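Local structure of transcriptional protein SWT1 (Saccharomyces cerevisiae, 4PQZ) at residues T99-K104 and L136-S141; H56-E61 and Y87-S92. The protein takes part in transcription, probably as an activator, and has RNA endonuclease activity, the chain described here being its C-terminal HEPN-like domain. One frame throughout, in Å; residues are numbered along the deposited sequence.

Contact 1: residues T99-K104 and L136-S141; sequences TCSKIK and LHFLFS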
loop_
_atom_site.group_PDB
_atom_site.type_symbol
_atom_site.label_atom_id
_atom_site.label_comp_id
_atom_site.label_asym_id
_atom_site.label_seq_id
_atom_site.Cartn_x
_atom_site.Cartn_y
_atom_site.Cartn_z
ATOM N N THR A 99 -14.590 4.419 2.500
ATOM C CA THR A 99 -16.019 4.322 2.832
ATOM C C THR A 99 -16.640 2.957 2.489
ATOM O O THR A 99 -17.388 2.374 3.293
ATOM C CB THR A 99 -16.860 5.435 2.189
ATOM O OG1 THR A 99 -16.196 6.686 2.355
ATOM C CG2 THR A 99 -18.228 5.508 2.857
ATOM N N CYS A 100 -16.320 2.431 1.314
ATOM C CA CYS A 100 -16.876 1.128 0.926
ATOM C C CYS A 100 -15.970 -0.037 1.323
ATOM O O CYS A 100 -15.836 -1.031 0.606
ATOM C CB CYS A 100 -17.233 1.121 -0.561
ATOM S SG CYS A 100 -18.439 2.434 -0.909
ATOM N N SER A 101 -15.363 0.105 2.494
ATOM C CA SER A 101 -14.520 -0.918 3.079
ATOM C C SER A 101 -14.999 -1.135 4.506
ATOM O O SER A 101 -15.630 -0.264 5.099
ATOM C CB SER A 101 -13.062 -0.444 3.085
ATOM O OG SER A 101 -12.197 -1.439 3.602
ATOM N N LYS A 102 -14.685 -2.297 5.056
ATOM C CA LYS A 102 -14.954 -2.597 6.453
ATOM C C LYS A 102 -13.789 -2.158 7.329
ATOM O O LYS A 102 -13.866 -2.207 8.557
ATOM C CB LYS A 102 -15.167 -4.105 6.635
ATOM C CG LYS A 102 -16.242 -4.696 5.731
ATOM C CD LYS A 102 -17.626 -4.283 6.192
ATOM C CE LYS A 102 -18.648 -4.660 5.147
ATOM N NZ LYS A 102 -19.999 -4.129 5.481
ATOM N N ILE A 103 -12.703 -1.749 6.687
ATOM C CA ILE A 103 -11.526 -1.258 7.393
ATOM C C ILE A 103 -11.853 -0.002 8.224
ATOM O O ILE A 103 -12.429 0.973 7.717
ATOM C CB ILE A 103 -10.353 -1.042 6.400
ATOM C CG1 ILE A 103 -9.908 -2.398 5.833
ATOM C CG2 ILE A 103 -9.160 -0.344 7.074
ATOM C CD1 ILE A 103 -8.876 -2.317 4.685
ATOM N N LYS A 104 -11.536 -0.068 9.516
ATOM C CA LYS A 104 -11.702 1.065 10.434
ATOM C C LYS A 104 -10.348 1.654 10.834
ATOM O O LYS A 104 -9.302 1.015 10.642
ATOM C CB LYS A 104 -12.428 0.643 11.718
ATOM C CG LYS A 104 -13.875 0.272 11.552
ATOM C CD LYS A 104 -14.494 -0.104 12.886
ATOM C CE LYS A 104 -15.831 -0.803 12.687
ATOM N NZ LYS A 104 -16.366 -1.411 13.939
ATOM N N LEU A 136 -4.786 -0.830 -1.842
ATOM C CA LEU A 136 -4.388 0.081 -2.912
ATOM C C LEU A 136 -5.563 0.545 -3.768
ATOM O O LEU A 136 -5.589 1.680 -4.232
ATOM C CB LEU A 136 -3.291 -0.525 -3.773
ATOM C CG LEU A 136 -1.930 -0.561 -3.072
ATOM C CD1 LEU A 136 -0.907 -1.393 -3.854
ATOM C CD2 LEU A 136 -1.421 0.846 -2.768
ATOM N N HIS A 137 -6.533 -0.333 -3.968
ATOM C CA HIS A 137 -7.773 0.040 -4.626
ATOM C C HIS A 137 -8.457 1.241 -3.979
ATOM O O HIS A 137 -8.775 2.211 -4.660
ATOM C CB HIS A 137 -8.729 -1.156 -4.687
ATOM C CG HIS A 137 -8.408 -2.118 -5.788
ATOM N ND1 HIS A 137 -8.864 -3.421 -5.806
ATOM C CD2 HIS A 137 -7.681 -1.965 -6.920
ATOM C CE1 HIS A 137 -8.427 -4.024 -6.891
ATOM N NE2 HIS A 137 -7.698 -3.163 -7.585
ATOM N N PHE A 138 -8.682 1.173 -2.669
ATOM C CA PHE A 138 -9.297 2.282 -1.933
ATOM C C PHE A 138 -8.425 3.538 -1.950
ATOM O O PHE A 138 -8.932 4.642 -2.124
ATOM C CB PHE A 138 -9.642 1.862 -0.494
ATOM C CG PHE A 138 -10.624 0.709 -0.426
ATOM C CD1 PHE A 138 -11.928 0.885 -0.858
ATOM C CD2 PHE A 138 -10.233 -0.540 0.049
ATOM C CE1 PHE A 138 -12.840 -0.174 -0.830
ATOM C CE2 PHE A 138 -11.130 -1.603 0.086
ATOM C CZ PHE A 138 -12.440 -1.422 -0.355
ATOM N N LEU A 139 -7.116 3.352 -1.808
ATOM C CA LEU A 139 -6.169 4.464 -1.839
ATOM C C LEU A 139 -6.051 5.107 -3.223
ATOM O O LEU A 139 -5.568 6.234 -3.334
ATOM C CB LEU A 139 -4.781 4.043 -1.339
ATOM C CG LEU A 139 -4.590 3.548 0.101
ATOM C CD1 LEU A 139 -3.144 3.087 0.281
ATOM C CD2 LEU A 139 -4.945 4.605 1.122
ATOM N N PHE A 140 -6.491 4.399 -4.268
ATOM C CA PHE A 140 -6.500 4.955 -5.636
ATOM C C PHE A 140 -7.882 5.474 -6.044
ATOM O O PHE A 140 -8.045 6.015 -7.138
ATOM C CB PHE A 140 -6.037 3.908 -6.671
ATOM C CG PHE A 140 -4.542 3.893 -6.912
ATOM C CD1 PHE A 140 -3.655 3.651 -5.872
ATOM C CD2 PHE A 140 -4.028 4.115 -8.183
ATOM C CE1 PHE A 140 -2.291 3.637 -6.090
ATOM C CE2 PHE A 140 -2.652 4.103 -8.409
ATOM C CZ PHE A 140 -1.786 3.854 -7.355
ATOM N N SER A 141 -8.865 5.317 -5.156
ATOM C CA SER A 141 -10.275 5.469 -5.528
ATOM C C SER A 141 -10.674 6.868 -6.047
ATOM O O SER A 141 -11.737 7.029 -6.657
ATOM C CB SER A 141 -11.197 5.043 -4.377
ATOM O OG SER A 141 -11.182 5.996 -3.321
#
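The ring of Phe138, near the C-terminal end of helix 122-139, lies against the Ser101 side chain and the Cys100 carbonyl oxygen. The main interaction is CH-pi: Ser101 CB sits over one face of the Phe138 ring, 3.8 Å from its centroid and displaced toward the rim, with CZ its nearest ring atom at 3.6 Å. Serine suits this place because its slim methylene can come close to a flat ring. The second interaction is a close van der Waals approach, Cys100 O coming obliquely to within 3.4 Å of Phe138 CE1.

Hydrogen bonds run inside each segment. A chi1 of -178° turns Ser101 OG back to accept from Ile103 N at 3.1 Å, an ST turn that fixes the hydroxyl beside the ring. On the helix, Phe138 O receives both Ser141 N and Ser141 OG, the latter at 2.9 Å, which ties down the turn that follows.

An alanine at Phe138 takes away the whole ring, and Ser101 CB would probably face a gap, with no aromatic face to rest on. No hydrogen bond joins the segments, so their attachment to each other relies on dispersion and one CH-pi contact, with the Cys100 oxygen in van der Waals touch.

Contact 2: residues H56-E61 and Y87-S92; sequences HTLRKE and YLFWVS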
loop_
_atom_site.group_PDB
_atom_site.type_symbol
_atom_site.label_atom_id
_atom_site.label_comp_id
_atom_site.label_asym_id
_atom_site.label_seq_id
_atom_site.Cartn_x
_atom_site.Cartn_y
_atom_site.Cartn_z
ATOM N N HIS A 56 0.544 11.367 -2.907
ATOM C CA HIS A 56 -0.323 12.057 -3.859
ATOM C C HIS A 56 -1.585 12.609 -3.194
ATOM O O HIS A 56 -2.044 13.717 -3.489
ATOM C CB HIS A 56 -0.698 11.104 -5.018
ATOM C CG HIS A 56 -1.066 11.815 -6.277
ATOM N ND1 HIS A 56 -2.377 12.034 -6.661
ATOM C CD2 HIS A 56 -0.298 12.371 -7.243
ATOM C CE1 HIS A 56 -2.396 12.686 -7.805
ATOM N NE2 HIS A 56 -1.143 12.905 -8.185
ATOM N N THR A 57 -2.143 11.810 -2.302
ATOM C CA THR A 57 -3.354 12.179 -1.591
ATOM C C THR A 57 -3.072 13.322 -0.580
ATOM O O THR A 57 -3.843 14.278 -0.481
ATOM C CB THR A 57 -3.971 10.919 -0.935
ATOM O OG1 THR A 57 -4.766 10.203 -1.896
ATOM C CG2 THR A 57 -4.818 11.263 0.313
ATOM N N LEU A 58 -1.946 13.240 0.126
ATOM C CA LEU A 58 -1.581 14.256 1.114
ATOM C C LEU A 58 -1.250 15.599 0.468
ATOM O O LEU A 58 -1.705 16.650 0.927
ATOM C CB LEU A 58 -0.411 13.785 1.975
ATOM C CG LEU A 58 -0.740 13.095 3.309
ATOM C CD1 LEU A 58 -1.952 13.686 3.924
ATOM C CD2 LEU A 58 -1.075 11.731 3.097
ATOM N N ARG A 59 -0.456 15.552 -0.598
ATOM C CA ARG A 59 -0.109 16.738 -1.360
ATOM C C ARG A 59 -1.339 17.408 -1.981
ATOM O O ARG A 59 -1.395 18.631 -2.098
ATOM C CB ARG A 59 0.914 16.389 -2.437
ATOM C CG ARG A 59 2.317 16.142 -1.899
ATOM C CD ARG A 59 3.279 15.936 -3.061
ATOM N NE ARG A 59 4.654 15.678 -2.638
ATOM C CZ ARG A 59 5.554 16.630 -2.397
ATOM N NH1 ARG A 59 5.220 17.913 -2.520
ATOM N NH2 ARG A 59 6.785 16.300 -2.019
ATOM N N LYS A 60 -2.325 16.613 -2.372
ATOM C CA LYS A 60 -3.566 17.161 -2.925
ATOM C C LYS A 60 -4.481 17.793 -1.865
ATOM O O LYS A 60 -5.073 18.856 -2.093
ATOM C CB LYS A 60 -4.328 16.110 -3.746
ATOM C CG LYS A 60 -5.596 16.655 -4.400
ATOM C CD LYS A 60 -6.014 15.831 -5.617
ATOM C CE LYS A 60 -7.173 16.503 -6.342
ATOM N NZ LYS A 60 -6.935 17.972 -6.520
ATOM N N GLU A 61 -4.586 17.153 -0.707
ATOM C CA GLU A 61 -5.282 17.767 0.424
ATOM C C GLU A 61 -4.614 19.066 0.937
ATOM O O GLU A 61 -5.292 20.069 1.168
ATOM C CB GLU A 61 -5.426 16.769 1.572
ATOM C CG GLU A 61 -6.367 17.221 2.683
ATOM C CD GLU A 61 -7.827 17.247 2.258
ATOM O OE1 GLU A 61 -8.135 16.804 1.128
ATOM O OE2 GLU A 61 -8.667 17.717 3.059
ATOM N N TYR A 87 -3.329 6.221 9.561
ATOM C CA TYR A 87 -3.808 6.450 10.943
ATOM C C TYR A 87 -3.951 7.936 11.362
ATOM O O TYR A 87 -5.010 8.368 11.829
ATOM C CB TYR A 87 -2.879 5.752 11.944
ATOM C CG TYR A 87 -3.453 5.679 13.334
ATOM C CD1 TYR A 87 -4.320 4.641 13.697
ATOM C CD2 TYR A 87 -3.150 6.655 14.294
ATOM C CE1 TYR A 87 -4.861 4.574 14.984
ATOM C CE2 TYR A 87 -3.688 6.594 15.584
ATOM C CZ TYR A 87 -4.540 5.552 15.921
ATOM O OH TYR A 87 -5.073 5.488 17.190
ATOM N N LEU A 88 -2.887 8.714 11.205
ATOM C CA LEU A 88 -2.893 10.123 11.667
ATOM C C LEU A 88 -3.862 10.995 10.892
ATOM O O LEU A 88 -4.435 11.929 11.441
ATOM C CB LEU A 88 -1.505 10.754 11.555
ATOM C CG LEU A 88 -0.478 10.327 12.592
ATOM C CD1 LEU A 88 0.836 11.028 12.285
ATOM C CD2 LEU A 88 -0.974 10.664 13.995
ATOM N N PHE A 89 -4.032 10.680 9.608
ATOM C CA PHE A 89 -4.849 11.491 8.718
ATOM C C PHE A 89 -6.168 10.821 8.370
ATOM O O PHE A 89 -6.801 11.172 7.373
ATOM C CB PHE A 89 -4.059 11.872 7.453
ATOM C CG PHE A 89 -2.955 12.863 7.722
ATOM C CD1 PHE A 89 -3.230 14.227 7.796
ATOM C CD2 PHE A 89 -1.653 12.433 7.925
ATOM C CE1 PHE A 89 -2.222 15.149 8.063
ATOM C CE2 PHE A 89 -0.634 13.361 8.202
ATOM C CZ PHE A 89 -0.928 14.715 8.269
ATOM N N TRP A 90 -6.589 9.880 9.212
ATOM C CA TRP A 90 -7.785 9.075 8.944
ATOM C C TRP A 90 -9.054 9.911 8.809
ATOM O O TRP A 90 -9.742 9.880 7.782
ATOM C CB TRP A 90 -7.977 8.001 10.025
ATOM C CG TRP A 90 -9.170 7.076 9.778
ATOM C CD1 TRP A 90 -10.401 7.125 10.396
ATOM C CD2 TRP A 90 -9.237 5.983 8.857
ATOM N NE1 TRP A 90 -11.216 6.130 9.914
ATOM C CE2 TRP A 90 -10.527 5.408 8.977
ATOM C CE3 TRP A 90 -8.330 5.431 7.943
ATOM C CZ2 TRP A 90 -10.938 4.323 8.206
ATOM C CZ3 TRP A 90 -8.732 4.339 7.197
ATOM C CH2 TRP A 90 -10.024 3.801 7.324
ATOM N N VAL A 91 -9.359 10.660 9.855
ATOM C CA VAL A 91 -10.565 11.470 9.902
ATOM C C VAL A 91 -10.573 12.550 8.821
ATOM O O VAL A 91 -11.603 12.795 8.193
ATOM C CB VAL A 91 -10.727 12.081 11.316
ATOM C CG1 VAL A 91 -11.855 13.108 11.349
ATOM C CG2 VAL A 91 -10.933 10.956 12.361
ATOM N N SER A 92 -9.418 13.177 8.593
ATOM C CA SER A 92 -9.306 14.280 7.642
ATOM C C SER A 92 -9.295 13.843 6.183
ATOM O O SER A 92 -9.928 14.475 5.316
ATOM C CB SER A 92 -8.022 15.089 7.912
ATOM O OG SER A 92 -8.089 15.782 9.156
#
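Phe89 lays its ring against Leu58 in the HEPN-like, all-helical domain, where helix 35-62, near its C-terminal end, meets the break between helices 79-88 and 90-97. Along the second segment, in the last turn of helix 79-88, Tyr87 O takes a weak bond from Trp90 N, while the Tyr87 ring turns to Lys105 in a cation-pi contact.

Phe89 is the first residue to leave helical geometry and at the same time occupies the N-cap position of helix 90-97. Its CB points toward helix 35-62, and a chi1 of -70°, with CG anti to the carbonyl carbon, carries the ring on to Leu58. An aromatic residue fits here because its flat face can receive a branched aliphatic chain; Phe94, five residues on in helix 90-97, touches both Phe89 and Leu58 and extends the apolar patch.

Trp90 leaves on another side, its indole meeting the rings of Phe98 and Trp108. Ser92 then lies opposite Glu61, their CA atoms 9.0 Å apart. The carboxylate reaches across from an exposed position, yet Glu61 OE2 stays 4.1 Å from Ser92 O, a loose approach without a hydrogen bond.

The buried Leu58 carries the apolar part of the contact through one methyl: CD1 stands over the centre of the Phe89 ring, 4.1 Å from its centroid and 13° off the ring normal.

From the N terminus, the chain first runs through helix 35-62, whose 56-61 portion is met by 87-92; there contact 2 closes a loop containing helix 79-88. Helix 90-97 follows and leads into 99-104, which opens the second loop. That loop, through helices 113-116 and 122-139, closes at 136-141 with contact 1. The two loops therefore stand in series, neither nesting nor crossing. The centres of contacts 1 and 2 lie about 13 Å apart, and the contacts touch: Trp90 CZ2 packs 3.7 Å from Ile103 O. Together they join the stretch around helix 90-97 to helix 35-62 on one hand and to helix 122-139 on the other.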